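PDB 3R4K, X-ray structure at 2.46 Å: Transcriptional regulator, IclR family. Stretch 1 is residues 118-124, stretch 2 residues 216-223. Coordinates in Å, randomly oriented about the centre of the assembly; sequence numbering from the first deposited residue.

Stretch 1, residues 118-124: RNATKVM
Stretch 2 216-223: VAAPTSRM

Two segments of one chain, at least 94 residues apart in sequence wherever they touch, meet here over a modest interface that buries 293 Å² summed over both sides. Residues 118-124 form neither regular helix nor strand, although from Thr121 to Met124 the backbone is extended, with phi/psi of -93/117 at Thr121, -129/162 at Lys122, -81/114 at Val123 and -90/145 at Met124. In the second stretch, residues 216-219 end a strand that begins earlier in the chain; Ala217 (-104/122) and Ala218 (-132/154) are typical of it. Pro219, at -68/142, leads into a 3-10 segment, Thr220 to Arg222, whose turn is closed by hydrogen bonds from Arg222 N to Pro219 O and from Met223 N to Thr220 O, both 3.0 Å. The register is set by Val123 and Ala218, whose CA atoms lie 6.0 Å apart. Residues 121-124 and the strand run in roughly opposite directions, though not strictly antiparallel, so Thr121 meets the later Arg222 while Val123 meets the earlier Ala217 and Ala218. No direct backbone-to-backbone hydrogen bond crosses the gap. Instead a water bridges it, accepting from Val123 N at 3.1 Å and donating to Ala217 O at 2.8 Å.

Arg222 covers the most surface and supplies every direct hydrogen bond between the stretches. Its CA-to-CB bond points toward stretch 1, and its long side chain reaches the partner with chi1 -85° (m), chi2 -146°, chi3 -60° (m) and chi4 -92°. The guanidinium grips Thr121 O like a fork: NH1 donates to Thr121 O at 2.9 Å and NH2 donates to Thr121 O at 2.8 Å, with N-H...O angles of 141° and 146°. Arginine suits this place because its two terminal nitrogens can converge on a single carbonyl, which lies at the edge of the group, near its plane. NH1 also donates to Thr121 OG1 at 3.0 Å, a bond available because Thr121 adopts chi1 64° (p), so that this one residue offers both a backbone and a side-chain acceptor. Asn119 points its CA-to-CB bond toward stretch 2 (chi1 -52°, m), and its CB lies over one face of the guanidinium, 3.5 Å from Arg222 NH1; carbon can pack against that flat face without competing for its in-plane donors.

Val123 is the apolar counterpart. It points toward the strand with chi1 179° (t), a branched side chain suited to filling space beside small residues. Its CG1 packs on Ala217 CB at 3.8 Å, while its CG2 lies 3.6 Å from both Ala217 O and Ala218 C and 4.1 Å from Pro219 CD. Ala217 also points toward stretch 1, and its short methyl meets the valine without holding the backbones far apart; Ala218, next along the strand, points away.

Lys122 likewise turns its CA-to-CB bond away from stretch 2. With chi1 -60° (m), chi2 150° (t), chi3 153° (t) and chi4 86° (p), its NZ donates to Asn119 O at 2.6 Å, tying the first stretch to itself.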

# COMPACT_ATOMS: atom_id res chain seq x y z
N ARG A 118 9.30 -1.49 34.44
CA ARG A 118 9.63 -0.60 35.56
C ARG A 118 8.60 -0.52 36.70
O ARG A 118 9.01 -0.70 37.86
CB ARG A 118 9.92 0.83 35.06
CG ARG A 118 11.09 0.91 34.09
CD ARG A 118 11.85 2.21 34.23
NE ARG A 118 11.38 3.23 33.29
CZ ARG A 118 11.96 4.41 33.12
NH1 ARG A 118 13.04 4.74 33.81
NH2 ARG A 118 11.46 5.28 32.24
N ASN A 119 7.32 -0.19 36.43
CA ASN A 119 6.40 -0.03 37.57
C ASN A 119 5.42 -1.17 37.68
O ASN A 119 4.93 -1.63 36.66
CB ASN A 119 5.65 1.29 37.47
CG ASN A 119 6.55 2.48 37.27
OD1 ASN A 119 6.82 2.89 36.14
ND2 ASN A 119 7.12 3.00 38.35
N ALA A 120 5.11 -1.61 38.93
CA ALA A 120 4.16 -2.70 39.20
C ALA A 120 2.72 -2.23 38.99
O ALA A 120 1.89 -3.03 38.57
CB ALA A 120 4.34 -3.22 40.61
N THR A 121 2.42 -0.96 39.29
CA THR A 121 1.09 -0.37 39.08
C THR A 121 1.11 0.28 37.70
O THR A 121 1.95 1.16 37.44
CB THR A 121 0.70 0.60 40.21
OG1 THR A 121 1.60 1.70 40.19
CG2 THR A 121 0.73 -0.04 41.57
N LYS A 122 0.27 -0.22 36.79
CA LYS A 122 0.23 0.20 35.39
C LYS A 122 -1.16 0.55 34.94
O LYS A 122 -2.13 0.08 35.54
CB LYS A 122 0.71 -0.97 34.50
CG LYS A 122 2.12 -1.44 34.76
CD LYS A 122 2.22 -2.88 34.45
CE LYS A 122 3.58 -3.34 34.05
NZ LYS A 122 4.42 -3.70 35.20
N VAL A 123 -1.28 1.30 33.82
CA VAL A 123 -2.56 1.52 33.17
C VAL A 123 -2.80 0.25 32.34
O VAL A 123 -2.01 -0.06 31.44
CB VAL A 123 -2.62 2.82 32.33
CG1 VAL A 123 -3.99 2.96 31.67
CG2 VAL A 123 -2.30 4.04 33.17
N MSE A 124 -3.82 -0.53 32.69
CA MSE A 124 -4.10 -1.78 31.99
C MSE A 124 -5.06 -1.56 30.81
O MSE A 124 -5.95 -0.71 30.88
CB MSE A 124 -4.62 -2.83 32.95
CG MSE A 124 -5.28 -3.99 32.22
SE MSE A 124 -5.75 -5.51 33.29
CE MSE A 124 -7.68 -5.68 32.73
N VAL A 216 0.87 7.27 25.22
CA VAL A 216 1.48 6.91 26.51
C VAL A 216 0.43 7.19 27.58
O VAL A 216 0.05 8.35 27.75
CB VAL A 216 2.82 7.68 26.76
CG1 VAL A 216 3.36 7.46 28.18
CG2 VAL A 216 3.87 7.30 25.72
N ALA A 217 -0.08 6.14 28.25
CA ALA A 217 -1.09 6.23 29.33
C ALA A 217 -0.41 6.03 30.66
O ALA A 217 0.25 5.01 30.88
CB ALA A 217 -2.18 5.20 29.14
N ALA A 218 -0.54 7.01 31.53
CA ALA A 218 0.10 6.94 32.84
C ALA A 218 -0.85 7.28 33.98
O ALA A 218 -1.79 8.05 33.78
CB ALA A 218 1.26 7.91 32.85
N PRO A 219 -0.61 6.77 35.20
CA PRO A 219 -1.42 7.23 36.34
C PRO A 219 -1.11 8.69 36.63
O PRO A 219 0.05 9.12 36.52
CB PRO A 219 -0.96 6.33 37.49
CG PRO A 219 -0.12 5.28 36.88
CD PRO A 219 0.46 5.87 35.66
N THR A 220 -2.12 9.46 36.99
CA THR A 220 -1.96 10.87 37.34
C THR A 220 -0.91 11.02 38.47
O THR A 220 -0.06 11.90 38.38
CB THR A 220 -3.32 11.45 37.70
OG1 THR A 220 -4.12 11.41 36.53
CG2 THR A 220 -3.23 12.87 38.20
N SER A 221 -0.92 10.10 39.46
CA SER A 221 -0.00 10.08 40.60
C SER A 221 1.49 10.01 40.19
O SER A 221 2.35 10.39 40.98
CB SER A 221 -0.34 8.91 41.54
OG SER A 221 -0.10 7.63 40.97
N ARG A 222 1.79 9.54 38.96
CA ARG A 222 3.16 9.42 38.45
C ARG A 222 3.53 10.50 37.42
O ARG A 222 4.63 10.46 36.85
CB ARG A 222 3.36 8.03 37.84
CG ARG A 222 3.74 7.00 38.88
CD ARG A 222 4.68 5.95 38.34
NE ARG A 222 4.11 5.20 37.21
CZ ARG A 222 3.42 4.07 37.32
NH1 ARG A 222 3.21 3.52 38.51
NH2 ARG A 222 2.96 3.47 36.23
N MSE A 223 2.61 11.45 37.17
CA MSE A 223 2.87 12.52 36.21
C MSE A 223 3.66 13.64 36.91
O MSE A 223 3.13 14.71 37.22
CB MSE A 223 1.56 13.03 35.61
CG MSE A 223 1.78 13.81 34.31
SE MSE A 223 2.93 12.92 33.00
CE MSE A 223 1.93 11.37 32.78
O HOH W 1 1.06 3.10 32.75